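Local coordinates for protein serine--tRNA ligase (Pyrococcus horikoshii, PDB 2DQ0) that probably charges tRNA(Ser), and also tRNA(Sec), with L-serine at the expense of ATP, working as a class II synthetase homodimer, at residues A[36-40]-A[95-99]; A[128-132]-A[145-151]; A[167-171]-A[443-447]; A[194-199]-A[434-440]; A[317-321]-A[353-357]. Numbering follows the deposited sequence.

Interaction 1: A[36-40]-A[95-99]; sequences LDTEW and LKKKI
Helix 36-40 and helix 95-99, short pieces of the two long helices of the N-terminal arm, run antiparallel, their axes 9.5 Å apart at closest approach and crossing at -159°. Trp40 and Leu95 set the register, with Trp40 CA 6.2 Å from Leu95 CA. Both backbones are regular alpha-helix. Leu36 (mt) points at the partner helix: its CB meets Ile99 CG1 at 3.6 Å, its CD1 meets Lys98 CB at 3.6 Å, and its CD2 lies 4.3 Å from Leu95 CD1. Leu95, with chi1 near -110° and chi2 near 32°, sends CD2 to within 3.7 Å of Glu39 CG and of Trp40 N. Trp40 (chi1 t, chi2 61°) covers the flank, the edge of its indole meeting the Lys96 chain at NE1 to CE, 3.0 Å. Asp37, buried, points away from the partner helix and forms a salt bridge with Arg8 of helix 4-9; Lys98, at the exposed margin, pairs with Glu94. This is an antiparallel coiled-coil arm, the extension involved in tRNA binding. No hydrogen bond crosses between the segments, so the helices are held here by apolar side chains and the aliphatic parts of charged ones.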
# COMPACT_ATOMS: atom_id res chain seq x y z
N LEU A 36 3.13 7.33 -42.22
CA LEU A 36 4.19 7.95 -41.43
C LEU A 36 5.45 7.13 -41.60
O LEU A 36 6.53 7.67 -41.79
CB LEU A 36 3.81 8.00 -39.94
CG LEU A 36 2.84 9.07 -39.42
CD1 LEU A 36 2.78 8.94 -37.90
CD2 LEU A 36 3.31 10.46 -39.81
N ASP A 37 5.29 5.81 -41.52
CA ASP A 37 6.41 4.89 -41.66
C ASP A 37 7.03 5.11 -43.03
O ASP A 37 8.25 5.13 -43.17
CB ASP A 37 5.93 3.44 -41.53
CG ASP A 37 7.07 2.44 -41.43
OD1 ASP A 37 7.89 2.56 -40.49
OD2 ASP A 37 7.15 1.52 -42.27
N THR A 38 6.18 5.26 -44.03
CA THR A 38 6.66 5.48 -45.38
C THR A 38 7.45 6.77 -45.46
O THR A 38 8.55 6.80 -46.00
CB THR A 38 5.48 5.46 -46.36
OG1 THR A 38 5.20 4.10 -46.70
CG2 THR A 38 5.80 6.23 -47.64
N GLU A 39 6.90 7.84 -44.91
CA GLU A 39 7.60 9.11 -44.92
C GLU A 39 8.95 8.95 -44.20
O GLU A 39 10.00 9.46 -44.65
CB GLU A 39 6.72 10.16 -44.23
CG GLU A 39 7.30 11.56 -44.22
CD GLU A 39 6.24 12.60 -43.92
OE1 GLU A 39 6.61 13.79 -43.78
OE2 GLU A 39 5.04 12.22 -43.83
N TRP A 40 8.91 8.22 -43.08
CA TRP A 40 10.08 7.94 -42.25
C TRP A 40 11.20 7.32 -43.08
O TRP A 40 12.32 7.83 -43.09
CB TRP A 40 9.67 6.99 -41.11
CG TRP A 40 10.80 6.44 -40.26
CD1 TRP A 40 11.67 7.16 -39.50
CD2 TRP A 40 11.17 5.06 -40.09
NE1 TRP A 40 12.56 6.32 -38.87
CE2 TRP A 40 12.27 5.03 -39.22
CE3 TRP A 40 10.67 3.85 -40.59
CZ2 TRP A 40 12.89 3.83 -38.83
CZ3 TRP A 40 11.29 2.66 -40.21
CH2 TRP A 40 12.39 2.67 -39.34
N LEU A 95 8.96 11.96 -36.55
CA LEU A 95 8.16 10.94 -37.21
C LEU A 95 8.08 9.66 -36.37
O LEU A 95 7.00 9.09 -36.20
CB LEU A 95 8.75 10.65 -38.59
CG LEU A 95 7.99 11.09 -39.84
CD1 LEU A 95 7.19 12.37 -39.62
CD2 LEU A 95 9.01 11.26 -40.94
N LYS A 96 9.22 9.21 -35.84
CA LYS A 96 9.23 8.00 -35.01
C LYS A 96 8.37 8.24 -33.77
O LYS A 96 7.70 7.34 -33.26
CB LYS A 96 10.66 7.67 -34.56
CG LYS A 96 11.57 7.15 -35.66
CD LYS A 96 13.00 6.94 -35.15
CE LYS A 96 13.93 6.43 -36.25
NZ LYS A 96 15.36 6.38 -35.81
N LYS A 97 8.38 9.48 -33.30
CA LYS A 97 7.62 9.84 -32.13
C LYS A 97 6.12 9.65 -32.38
O LYS A 97 5.42 9.04 -31.56
CB LYS A 97 7.95 11.30 -31.77
CG LYS A 97 7.68 11.72 -30.33
CD LYS A 97 8.65 12.83 -29.92
CE LYS A 97 10.10 12.34 -29.99
NZ LYS A 97 11.13 13.40 -29.72
N LYS A 98 5.63 10.15 -33.51
CA LYS A 98 4.21 10.04 -33.84
C LYS A 98 3.84 8.58 -34.10
O LYS A 98 2.75 8.13 -33.75
CB LYS A 98 3.88 10.88 -35.08
CG LYS A 98 4.19 12.37 -34.94
CD LYS A 98 3.96 13.12 -36.25
CE LYS A 98 4.68 14.49 -36.29
NZ LYS A 98 4.87 15.00 -37.70
N ILE A 99 4.76 7.83 -34.69
CA ILE A 99 4.48 6.43 -34.97
C ILE A 99 4.32 5.64 -33.67
O ILE A 99 3.34 4.91 -33.49
CB ILE A 99 5.61 5.80 -35.81
CG1 ILE A 99 5.60 6.39 -37.22
CG2 ILE A 99 5.43 4.29 -35.89
CD1 ILE A 99 6.87 6.13 -37.98

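Interaction 2: A[128-132]-A[145-151]; sequences FWGKA and QSQGKME
Strand 124-129 pairs antiparallel with strand 338-342 in the mixed sheet of the class II catalytic body, and helix 139-146 packs against its end, closing in a Schellman motif with Gln147 (phi 60°) as C-prime residue. A type I' turn spans Ser146 to Lys149. Facing it, extended Phe128 and Trp129 lead into Gly130 (phi 92°, psi 173°), where a side chain would jam against the preceding carbonyl. CA atoms pair as Phe128 with Met150 (6.1 Å) and Lys131 with Glu151 (4.9 Å).

Phe128 (chi1 m, chi2 85°), the residue most covered, sends its ring into the turn: Ser146 O lies over one face, 3.3 Å from CZ, while Gln147 OE1 stands at the edge, also 3.3 Å from CZ. Gln147 (mt, chi3 -46°) takes a weak bond from Lys149 NZ to its OE1 (3.3 Å); Lys149 (mttp) runs past the ring, CD 3.8 Å from Phe128 CE1. Met150 is extended (tt, chi3 -146°), with CB 4.2 Å from Phe128 CB and CE 4.3 Å from Ala132 CB and a very tight 3.0 Å from Trp129 O; it also packs on Phe142 of helix 139-146 and Phe368 of strand 367-376. Trp129 points away and its ring meets that of Tyr338, planes at about 20°. Ala132 N donates to Glu151 O (3.3 Å, 148°), and the same oxygen receives a CA-H contact from Lys131 CA at 3.6 Å.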
# COMPACT_ATOMS: atom_id res chain seq x y z
N PHE A 128 -16.62 -26.57 -16.44
CA PHE A 128 -17.36 -26.40 -15.20
C PHE A 128 -16.87 -27.39 -14.17
O PHE A 128 -16.48 -28.50 -14.53
CB PHE A 128 -18.85 -26.63 -15.41
CG PHE A 128 -19.46 -25.74 -16.43
CD1 PHE A 128 -19.42 -26.07 -17.78
CD2 PHE A 128 -20.12 -24.57 -16.04
CE1 PHE A 128 -20.03 -25.27 -18.72
CE2 PHE A 128 -20.74 -23.76 -16.97
CZ PHE A 128 -20.69 -24.10 -18.32
N TRP A 129 -16.91 -27.02 -12.90
CA TRP A 129 -16.44 -27.93 -11.86
C TRP A 129 -17.27 -27.76 -10.58
O TRP A 129 -17.68 -26.65 -10.26
CB TRP A 129 -14.96 -27.64 -11.57
CG TRP A 129 -14.36 -28.56 -10.55
CD1 TRP A 129 -13.76 -29.77 -10.77
CD2 TRP A 129 -14.45 -28.42 -9.12
NE1 TRP A 129 -13.50 -30.40 -9.58
CE2 TRP A 129 -13.92 -29.60 -8.55
CE3 TRP A 129 -14.96 -27.43 -8.27
CZ2 TRP A 129 -13.87 -29.81 -7.17
CZ3 TRP A 129 -14.91 -27.64 -6.89
CH2 TRP A 129 -14.37 -28.82 -6.36
N GLY A 130 -17.52 -28.85 -9.86
CA GLY A 130 -18.24 -28.78 -8.59
C GLY A 130 -19.75 -28.93 -8.53
O GLY A 130 -20.44 -28.99 -9.55
N LYS A 131 -20.28 -28.98 -7.30
CA LYS A 131 -21.72 -29.13 -7.07
C LYS A 131 -22.27 -27.88 -6.39
O LYS A 131 -22.18 -27.71 -5.17
CB LYS A 131 -22.00 -30.34 -6.19
CG LYS A 131 -23.46 -30.52 -5.81
CD LYS A 131 -23.65 -31.85 -5.09
CE LYS A 131 -25.11 -32.13 -4.76
NZ LYS A 131 -25.25 -33.41 -3.98
N ALA A 132 -22.86 -27.02 -7.21
CA ALA A 132 -23.43 -25.77 -6.77
C ALA A 132 -24.65 -25.91 -5.89
O ALA A 132 -25.51 -26.77 -6.12
CB ALA A 132 -23.77 -24.90 -7.97
N GLN A 145 -26.83 -20.12 -16.99
CA GLN A 145 -25.43 -19.82 -16.85
C GLN A 145 -24.54 -21.07 -16.86
O GLN A 145 -23.39 -21.04 -17.32
CB GLN A 145 -25.22 -19.00 -15.59
CG GLN A 145 -25.85 -17.60 -15.65
CD GLN A 145 -25.10 -16.66 -16.60
OE1 GLN A 145 -25.47 -16.50 -17.79
NE2 GLN A 145 -24.04 -16.05 -16.09
N SER A 146 -25.07 -22.18 -16.36
CA SER A 146 -24.29 -23.41 -16.33
C SER A 146 -24.50 -24.23 -17.59
O SER A 146 -23.77 -25.18 -17.85
CB SER A 146 -24.66 -24.24 -15.10
OG SER A 146 -26.08 -24.37 -14.98
N GLN A 147 -25.50 -23.86 -18.39
CA GLN A 147 -25.77 -24.60 -19.62
C GLN A 147 -26.10 -26.05 -19.28
O GLN A 147 -25.77 -26.96 -20.05
CB GLN A 147 -24.56 -24.60 -20.56
CG GLN A 147 -23.87 -23.26 -20.81
CD GLN A 147 -22.63 -23.43 -21.68
OE1 GLN A 147 -21.81 -24.31 -21.46
NE2 GLN A 147 -22.49 -22.57 -22.68
N GLY A 148 -26.71 -26.28 -18.12
CA GLY A 148 -27.06 -27.63 -17.72
C GLY A 148 -25.87 -28.58 -17.59
O GLY A 148 -26.04 -29.75 -17.25
N LYS A 149 -24.68 -28.06 -17.84
CA LYS A 149 -23.46 -28.84 -17.78
C LYS A 149 -22.82 -28.91 -16.39
O LYS A 149 -21.69 -29.37 -16.26
CB LYS A 149 -22.44 -28.27 -18.76
CG LYS A 149 -22.92 -28.19 -20.22
CD LYS A 149 -21.82 -27.65 -21.14
CE LYS A 149 -22.16 -27.75 -22.64
NZ LYS A 149 -23.26 -26.84 -23.10
N MET A 150 -23.52 -28.48 -15.34
CA MET A 150 -22.93 -28.49 -14.00
C MET A 150 -23.84 -29.12 -12.94
O MET A 150 -25.04 -28.81 -12.87
CB MET A 150 -22.57 -27.04 -13.59
CG MET A 150 -22.14 -26.84 -12.13
SD MET A 150 -21.60 -25.14 -11.78
CE MET A 150 -20.39 -25.41 -10.61
N GLU A 151 -23.27 -29.99 -12.11
CA GLU A 151 -24.05 -30.65 -11.08
C GLU A 151 -24.50 -29.63 -10.05
O GLU A 151 -23.84 -28.61 -9.89
CB GLU A 151 -23.23 -31.77 -10.43
CG GLU A 151 -24.10 -32.79 -9.70
CD GLU A 151 -25.35 -33.17 -10.51
OE1 GLU A 151 -25.20 -33.76 -11.60
OE2 GLU A 151 -26.49 -32.86 -10.07

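Interaction 3: A[167-171]-A[443-447]; sequences EILGG and IVPVE
Leu169 forms the apolar centre, its CG 3.4 Å from Ile443 CG2 and its CD1 4.4 Å from Pro445 CD. Its CA-to-CB bond points away from segment 443-447, yet chi1 near -110° and chi2 near 41° bring the branched end back onto it. Leu169 and Pro445 also set the register, their CA atoms 4.4 Å apart. Ile443 (mt) faces the leucine from an extended backbone that continues through Val444, Pro445 and Val446 (psi 121° to 161°).

One step outward, Ile168 (chi1 p, chi2 107°) lays CD1 against Pro445 CB at 3.4 Å, and Val446 (chi1 m) brings CG1 to 3.8 Å from Leu169 O. Gly170 fits under this valine: phi is 63°, and a CB there would come tight against Val446 CG1. Its positive phi belongs to a Schellman motif ending helix 162-168, with Gly170 N bonded to Glu167 O at 3.0 Å.

At the polar edge, Val446 N donates to Ile168 O (3.1 Å, 158°), and Pro445 CA makes a CA-H contact with the same Ile168 O at 3.2 Å. A carbonyl of the last helical turn is thus used by the C-terminal tail, whose last modelled residue, Glu447, is poorly ordered. Gly171 and Ile443 pair through their backbones with Leu189 and Val428, and the Ile443 side chain rests on Glu191 and Ile192, so Ile443 lies between the end of helix 162-168 and helix 190-209.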
# COMPACT_ATOMS: atom_id res chain seq x y z
N GLU A 167 -21.23 -9.63 8.67
CA GLU A 167 -21.91 -8.98 9.79
C GLU A 167 -22.27 -9.96 10.89
O GLU A 167 -21.90 -9.77 12.03
CB GLU A 167 -23.18 -8.29 9.29
CG GLU A 167 -23.42 -6.87 9.83
CD GLU A 167 -23.55 -6.81 11.34
OE1 GLU A 167 -22.53 -6.92 12.05
OE2 GLU A 167 -24.70 -6.65 11.82
N ILE A 168 -22.99 -11.02 10.53
CA ILE A 168 -23.40 -11.99 11.53
C ILE A 168 -22.18 -12.71 12.12
O ILE A 168 -22.20 -13.17 13.25
CB ILE A 168 -24.43 -13.01 10.93
CG1 ILE A 168 -23.72 -14.12 10.16
CG2 ILE A 168 -25.38 -12.32 9.97
CD1 ILE A 168 -23.75 -15.43 10.90
N LEU A 169 -21.10 -12.77 11.34
CA LEU A 169 -19.87 -13.41 11.78
C LEU A 169 -18.93 -12.47 12.54
O LEU A 169 -17.91 -12.90 13.06
CB LEU A 169 -19.15 -13.99 10.57
CG LEU A 169 -19.09 -15.50 10.40
CD1 LEU A 169 -20.42 -16.11 10.78
CD2 LEU A 169 -18.70 -15.86 8.96
N GLY A 170 -19.28 -11.18 12.60
CA GLY A 170 -18.46 -10.19 13.27
C GLY A 170 -17.10 -10.03 12.61
O GLY A 170 -16.10 -9.75 13.28
N GLY A 171 -17.06 -10.17 11.28
CA GLY A 171 -15.80 -10.10 10.55
C GLY A 171 -15.41 -8.86 9.80
O GLY A 171 -14.39 -8.84 9.12
N ILE A 443 -16.57 -20.78 11.25
CA ILE A 443 -16.72 -19.50 11.90
C ILE A 443 -18.18 -19.40 12.29
O ILE A 443 -19.06 -19.48 11.44
CB ILE A 443 -16.34 -18.31 10.98
CG1 ILE A 443 -14.92 -18.51 10.43
CG2 ILE A 443 -16.43 -17.01 11.79
CD1 ILE A 443 -14.52 -17.55 9.35
N VAL A 444 -18.44 -19.25 13.58
CA VAL A 444 -19.81 -19.17 14.05
C VAL A 444 -20.27 -17.74 14.32
O VAL A 444 -19.47 -16.85 14.62
CB VAL A 444 -20.02 -20.02 15.34
CG1 VAL A 444 -19.41 -21.39 15.12
CG2 VAL A 444 -19.38 -19.36 16.56
N PRO A 445 -21.57 -17.51 14.20
CA PRO A 445 -22.11 -16.17 14.44
C PRO A 445 -21.87 -15.74 15.86
O PRO A 445 -21.76 -16.58 16.75
CB PRO A 445 -23.60 -16.33 14.13
CG PRO A 445 -23.85 -17.74 14.31
CD PRO A 445 -22.63 -18.42 13.74
N VAL A 446 -21.76 -14.44 16.07
CA VAL A 446 -21.54 -13.89 17.40
C VAL A 446 -22.90 -13.56 17.97
O VAL A 446 -23.87 -13.44 17.23
CB VAL A 446 -20.62 -12.63 17.34
CG1 VAL A 446 -19.39 -12.95 16.56
CG2 VAL A 446 -21.32 -11.46 16.71
N GLU A 447 -22.98 -13.42 19.29
CA GLU A 447 -24.25 -13.09 19.94
C GLU A 447 -24.07 -12.36 21.26
O GLU A 447 -24.81 -11.38 21.46
CB GLU A 447 -25.06 -14.36 20.16
CG GLU A 447 -25.56 -15.01 18.88
CD GLU A 447 -25.80 -16.49 19.06
OE1 GLU A 447 -26.56 -16.85 19.99
OE2 GLU A 447 -25.24 -17.29 18.28

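Interaction 4: A[194-199]-A[434-440]; sequences ILDLAL and LWKYTGF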
# COMPACT_ATOMS: atom_id res chain seq x y z
N ILE A 194 -7.58 -13.88 9.90
CA ILE A 194 -6.79 -15.10 9.83
C ILE A 194 -7.06 -15.81 8.51
O ILE A 194 -6.15 -16.36 7.89
CB ILE A 194 -7.10 -16.06 11.02
CG1 ILE A 194 -6.10 -15.85 12.16
CG2 ILE A 194 -6.89 -17.49 10.59
CD1 ILE A 194 -5.91 -14.44 12.58
N LEU A 195 -8.31 -15.79 8.08
CA LEU A 195 -8.68 -16.45 6.83
C LEU A 195 -7.95 -15.82 5.62
O LEU A 195 -7.50 -16.53 4.70
CB LEU A 195 -10.20 -16.38 6.63
CG LEU A 195 -10.70 -17.02 5.35
CD1 LEU A 195 -10.30 -18.49 5.32
CD2 LEU A 195 -12.19 -16.87 5.26
N ASP A 196 -7.85 -14.49 5.63
CA ASP A 196 -7.20 -13.74 4.58
C ASP A 196 -5.74 -14.19 4.52
O ASP A 196 -5.27 -14.62 3.45
CB ASP A 196 -7.29 -12.24 4.88
CG ASP A 196 -6.71 -11.36 3.78
OD1 ASP A 196 -7.36 -10.37 3.40
OD2 ASP A 196 -5.60 -11.63 3.28
N LEU A 197 -5.03 -14.10 5.64
CA LEU A 197 -3.63 -14.53 5.65
C LEU A 197 -3.48 -15.98 5.26
O LEU A 197 -2.54 -16.33 4.54
CB LEU A 197 -2.98 -14.34 7.02
CG LEU A 197 -2.86 -12.93 7.57
CD1 LEU A 197 -1.86 -13.00 8.73
CD2 LEU A 197 -2.40 -11.91 6.49
N ALA A 198 -4.39 -16.83 5.74
CA ALA A 198 -4.34 -18.25 5.44
C ALA A 198 -4.41 -18.49 3.94
O ALA A 198 -3.65 -19.30 3.40
CB ALA A 198 -5.49 -18.98 6.14
N LEU A 199 -5.31 -17.77 3.27
CA LEU A 199 -5.47 -17.91 1.82
C LEU A 199 -4.18 -17.55 1.06
O LEU A 199 -3.85 -18.19 0.07
CB LEU A 199 -6.66 -17.06 1.35
CG LEU A 199 -8.04 -17.70 1.56
CD1 LEU A 199 -9.20 -16.70 1.34
CD2 LEU A 199 -8.17 -18.85 0.59
N LEU A 434 -7.55 -25.63 4.36
CA LEU A 434 -7.06 -24.45 5.07
C LEU A 434 -6.91 -24.61 6.58
O LEU A 434 -6.30 -23.77 7.24
CB LEU A 434 -7.96 -23.23 4.80
CG LEU A 434 -8.13 -22.78 3.34
CD1 LEU A 434 -9.18 -21.72 3.22
CD2 LEU A 434 -6.80 -22.29 2.81
N TRP A 435 -7.46 -25.69 7.14
CA TRP A 435 -7.38 -25.93 8.59
C TRP A 435 -5.95 -25.82 9.16
O TRP A 435 -5.76 -25.33 10.28
CB TRP A 435 -7.95 -27.30 8.94
CG TRP A 435 -9.42 -27.48 8.68
CD1 TRP A 435 -10.31 -26.55 8.23
CD2 TRP A 435 -10.18 -28.68 8.87
NE1 TRP A 435 -11.57 -27.08 8.13
CE2 TRP A 435 -11.52 -28.39 8.52
CE3 TRP A 435 -9.85 -29.97 9.31
CZ2 TRP A 435 -12.53 -29.35 8.59
CZ3 TRP A 435 -10.85 -30.92 9.38
CH2 TRP A 435 -12.18 -30.61 9.02
N LYS A 436 -4.95 -26.29 8.41
CA LYS A 436 -3.59 -26.21 8.91
C LYS A 436 -3.16 -24.75 8.99
O LYS A 436 -2.30 -24.40 9.81
CB LYS A 436 -2.63 -27.02 8.03
CG LYS A 436 -2.54 -26.62 6.56
CD LYS A 436 -1.62 -27.60 5.82
CE LYS A 436 -1.66 -27.46 4.29
NZ LYS A 436 -2.81 -28.17 3.63
N TYR A 437 -3.78 -23.89 8.19
CA TYR A 437 -3.41 -22.47 8.21
C TYR A 437 -4.22 -21.61 9.16
O TYR A 437 -3.68 -20.66 9.74
CB TYR A 437 -3.52 -21.87 6.81
CG TYR A 437 -2.67 -22.54 5.77
CD1 TYR A 437 -3.23 -23.41 4.86
CD2 TYR A 437 -1.30 -22.26 5.68
CE1 TYR A 437 -2.45 -24.01 3.86
CE2 TYR A 437 -0.51 -22.85 4.68
CZ TYR A 437 -1.10 -23.72 3.77
OH TYR A 437 -0.36 -24.29 2.76
N THR A 438 -5.50 -21.92 9.32
CA THR A 438 -6.40 -21.14 10.18
C THR A 438 -6.48 -21.55 11.64
O THR A 438 -6.56 -20.70 12.52
CB THR A 438 -7.85 -21.16 9.65
OG1 THR A 438 -8.30 -22.52 9.56
CG2 THR A 438 -7.93 -20.49 8.30
N GLY A 439 -6.51 -22.86 11.88
CA GLY A 439 -6.65 -23.35 13.22
C GLY A 439 -8.09 -23.81 13.34
O GLY A 439 -8.38 -25.00 13.38
N PHE A 440 -9.00 -22.85 13.34
CA PHE A 440 -10.41 -23.13 13.45
C PHE A 440 -10.95 -23.81 12.19
O PHE A 440 -10.39 -23.66 11.12
CB PHE A 440 -11.14 -21.82 13.70
CG PHE A 440 -10.87 -20.77 12.65
CD1 PHE A 440 -11.63 -20.72 11.48
CD2 PHE A 440 -9.91 -19.79 12.87
CE1 PHE A 440 -11.43 -19.70 10.55
CE2 PHE A 440 -9.70 -18.76 11.94
CZ PHE A 440 -10.45 -18.71 10.78
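A short C-terminal helix, 435-438, packs here on the long helix 190-209 beside the dimer interface of the class II synthetase. The nearest CA atoms are those of Ala198 and Tyr437, 5.1 Å apart, a closeness consistent with the small alanine.

Apolar contacts do most of the work. Ala198 CB touches Tyr437 CB and Thr438 CG2, both at 3.6 Å. Leu434 CD1 lies 4.0 Å from Leu195 CD1 and equally 4.0 Å from Leu199 CD2, so one methyl fills the space between two leucines a helical turn apart. Leu434 also reaches Ile417 of helix 410-420. At the other end Ile194 CG2 meets Thr438 CA at 3.7 Å and Phe440 CE2 at 3.4 Å.

Aromatic groups flank this core. Ala198 O lies over one face of the Tyr437 ring, whose hydroxyl leads off to hydrogen bond with Asp205 on the same long helix; Phe440 also leans on Glu191.

Across the subunit boundary, Tyr437 O accepts a hydrogen bond from Arg201 of the second subunit, and Ile194 and Leu197 pack on its Ile208 and Leu204. Thus the helix pair is joined within the chain and to its partner.

Between the two segments themselves no hydrogen bond forms. Within 434-440, Gly439, with phi 103°, leaves the helix after Gly439 N binds Trp435 O (3.0 Å), and Thr438 OG1 donates to Phe440 O at 2.8 Å.

Interaction 5: A[317-321]-A[353-357]; sequences WEWHE and AKKYD
His320 lays its ring over Tyr356 in an offset stack, centroids 4.9 Å apart and planes at 21°, with NE2 3.7 Å from Tyr356 CD1. It projects from helix 317-321 with chi1 t toward strand 354-357, which runs nearly parallel (11°) at an axis distance of 10.4 Å; His320 CA and Lys355 CA, 8.6 Å apart, are the nearest pair. This is a helix packed on the largely antiparallel mixed sheet of the class II catalytic core. Trp317 (chi1 m, chi2 107°) presents its ring edge, CH2 3.8 Å from Ala353 CB and CZ3 3.5 Å from Lys354 CB. Fully extended Lys354 (all t) carries NZ to Tyr356 OH at 2.9 Å and also bonds Ser113. Glu321 brings OE2 to 3.3 Å from Tyr356 CE1. The Lys355 CA-to-CB bond points away from the helix; its side chain comes within about 6 Å of the bound seryl-adenylate analogue, and NZ bonds Leu348 O. Because His320 NE2 bonds Ala374 O on strand 367-376, the imidazole joins helix and sheet by both stacking and hydrogen bonding.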
# COMPACT_ATOMS: atom_id res chain seq x y z
N TRP A 317 1.78 -20.31 -24.94
CA TRP A 317 0.43 -20.85 -24.96
C TRP A 317 0.33 -22.07 -24.05
O TRP A 317 -0.71 -22.32 -23.44
CB TRP A 317 0.01 -21.19 -26.39
CG TRP A 317 -0.15 -19.95 -27.19
CD1 TRP A 317 0.69 -19.50 -28.16
CD2 TRP A 317 -1.09 -18.90 -26.95
NE1 TRP A 317 0.34 -18.22 -28.54
CE2 TRP A 317 -0.75 -17.82 -27.81
CE3 TRP A 317 -2.18 -18.75 -26.08
CZ2 TRP A 317 -1.46 -16.63 -27.82
CZ3 TRP A 317 -2.89 -17.55 -26.10
CH2 TRP A 317 -2.53 -16.51 -26.97
N GLU A 318 1.41 -22.83 -23.94
CA GLU A 318 1.36 -23.98 -23.07
C GLU A 318 1.33 -23.50 -21.62
O GLU A 318 0.65 -24.07 -20.76
CB GLU A 318 2.57 -24.87 -23.31
CG GLU A 318 2.41 -26.26 -22.75
CD GLU A 318 3.69 -27.04 -22.83
OE1 GLU A 318 4.45 -26.82 -23.80
OE2 GLU A 318 3.93 -27.88 -21.93
N TRP A 319 2.09 -22.43 -21.34
CA TRP A 319 2.13 -21.87 -19.99
C TRP A 319 0.77 -21.30 -19.61
O TRP A 319 0.28 -21.52 -18.48
CB TRP A 319 3.20 -20.79 -19.90
CG TRP A 319 4.47 -21.38 -19.42
CD1 TRP A 319 5.63 -21.55 -20.13
CD2 TRP A 319 4.66 -22.09 -18.19
NE1 TRP A 319 6.52 -22.32 -19.43
CE2 TRP A 319 5.95 -22.67 -18.23
CE3 TRP A 319 3.85 -22.28 -17.05
CZ2 TRP A 319 6.45 -23.45 -17.18
CZ3 TRP A 319 4.35 -23.06 -16.00
CH2 TRP A 319 5.65 -23.63 -16.08
N HIS A 320 0.17 -20.58 -20.55
CA HIS A 320 -1.13 -19.97 -20.35
C HIS A 320 -2.04 -21.06 -19.82
O HIS A 320 -2.73 -20.92 -18.81
CB HIS A 320 -1.69 -19.47 -21.68
CG HIS A 320 -2.97 -18.71 -21.55
ND1 HIS A 320 -3.79 -18.44 -22.62
CD2 HIS A 320 -3.56 -18.13 -20.47
CE1 HIS A 320 -4.83 -17.72 -22.22
NE2 HIS A 320 -4.71 -17.52 -20.91
N GLU A 321 -2.02 -22.17 -20.52
CA GLU A 321 -2.85 -23.28 -20.16
C GLU A 321 -2.52 -23.85 -18.78
O GLU A 321 -3.40 -24.36 -18.10
CB GLU A 321 -2.73 -24.34 -21.24
CG GLU A 321 -4.04 -24.99 -21.57
CD GLU A 321 -5.10 -24.01 -21.98
OE1 GLU A 321 -4.91 -23.30 -23.00
OE2 GLU A 321 -6.14 -23.95 -21.29
N ALA A 353 -3.70 -11.39 -25.29
CA ALA A 353 -3.96 -11.93 -26.62
C ALA A 353 -5.14 -12.89 -26.44
O ALA A 353 -5.97 -13.04 -27.32
CB ALA A 353 -2.74 -12.69 -27.13
N LYS A 354 -5.18 -13.55 -25.28
CA LYS A 354 -6.24 -14.49 -24.93
C LYS A 354 -6.34 -14.51 -23.41
O LYS A 354 -5.32 -14.39 -22.70
CB LYS A 354 -5.92 -15.90 -25.45
CG LYS A 354 -6.98 -16.92 -25.11
CD LYS A 354 -6.66 -18.28 -25.68
CE LYS A 354 -7.81 -19.26 -25.50
NZ LYS A 354 -7.49 -20.56 -26.16
N LYS A 355 -7.55 -14.64 -22.89
CA LYS A 355 -7.75 -14.63 -21.45
C LYS A 355 -8.80 -15.61 -20.93
O LYS A 355 -9.88 -15.75 -21.52
CB LYS A 355 -8.09 -13.21 -21.01
CG LYS A 355 -8.42 -13.05 -19.53
CD LYS A 355 -8.02 -11.67 -19.01
CE LYS A 355 -8.78 -10.53 -19.64
NZ LYS A 355 -8.04 -9.23 -19.45
N TYR A 356 -8.47 -16.30 -19.84
CA TYR A 356 -9.40 -17.22 -19.20
C TYR A 356 -9.74 -16.65 -17.83
O TYR A 356 -8.86 -16.16 -17.13
CB TYR A 356 -8.79 -18.60 -19.01
CG TYR A 356 -8.56 -19.40 -20.26
CD1 TYR A 356 -7.36 -20.06 -20.46
CD2 TYR A 356 -9.57 -19.56 -21.21
CE1 TYR A 356 -7.15 -20.86 -21.58
CE2 TYR A 356 -9.37 -20.36 -22.34
CZ TYR A 356 -8.16 -21.01 -22.51
OH TYR A 356 -7.94 -21.83 -23.59
N ASP A 357 -11.00 -16.73 -17.44
CA ASP A 357 -11.43 -16.26 -16.13
C ASP A 357 -12.06 -17.41 -15.36
O ASP A 357 -12.69 -18.31 -15.92
CB ASP A 357 -12.50 -15.16 -16.25
CG ASP A 357 -11.91 -13.78 -16.52
OD1 ASP A 357 -10.73 -13.68 -16.92
OD2 ASP A 357 -12.66 -12.79 -16.36

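In the fold
Interaction 1 stands apart, in the N-terminal arm, its centre 33 Å from that of interaction 5 and 63 Å from that of interaction 3, on the far side of the chain's centre from interactions 2, 3 and 4. It closes before the others open, and interaction 2 closes next. Interaction 3 spans the longest loop, with interaction 4 nested inside it and interaction 5 inside that; 3 and 4 adjoin in sequence, centres 17 Å apart, and both bring C-terminal residues back to helices 162-168 and 190-209. Interactions 2 and 5 reach the same mixed sheet, centres 22 Å apart. Thus the arm is closed by its own helix pair, the C-terminal end by residues far earlier in the chain.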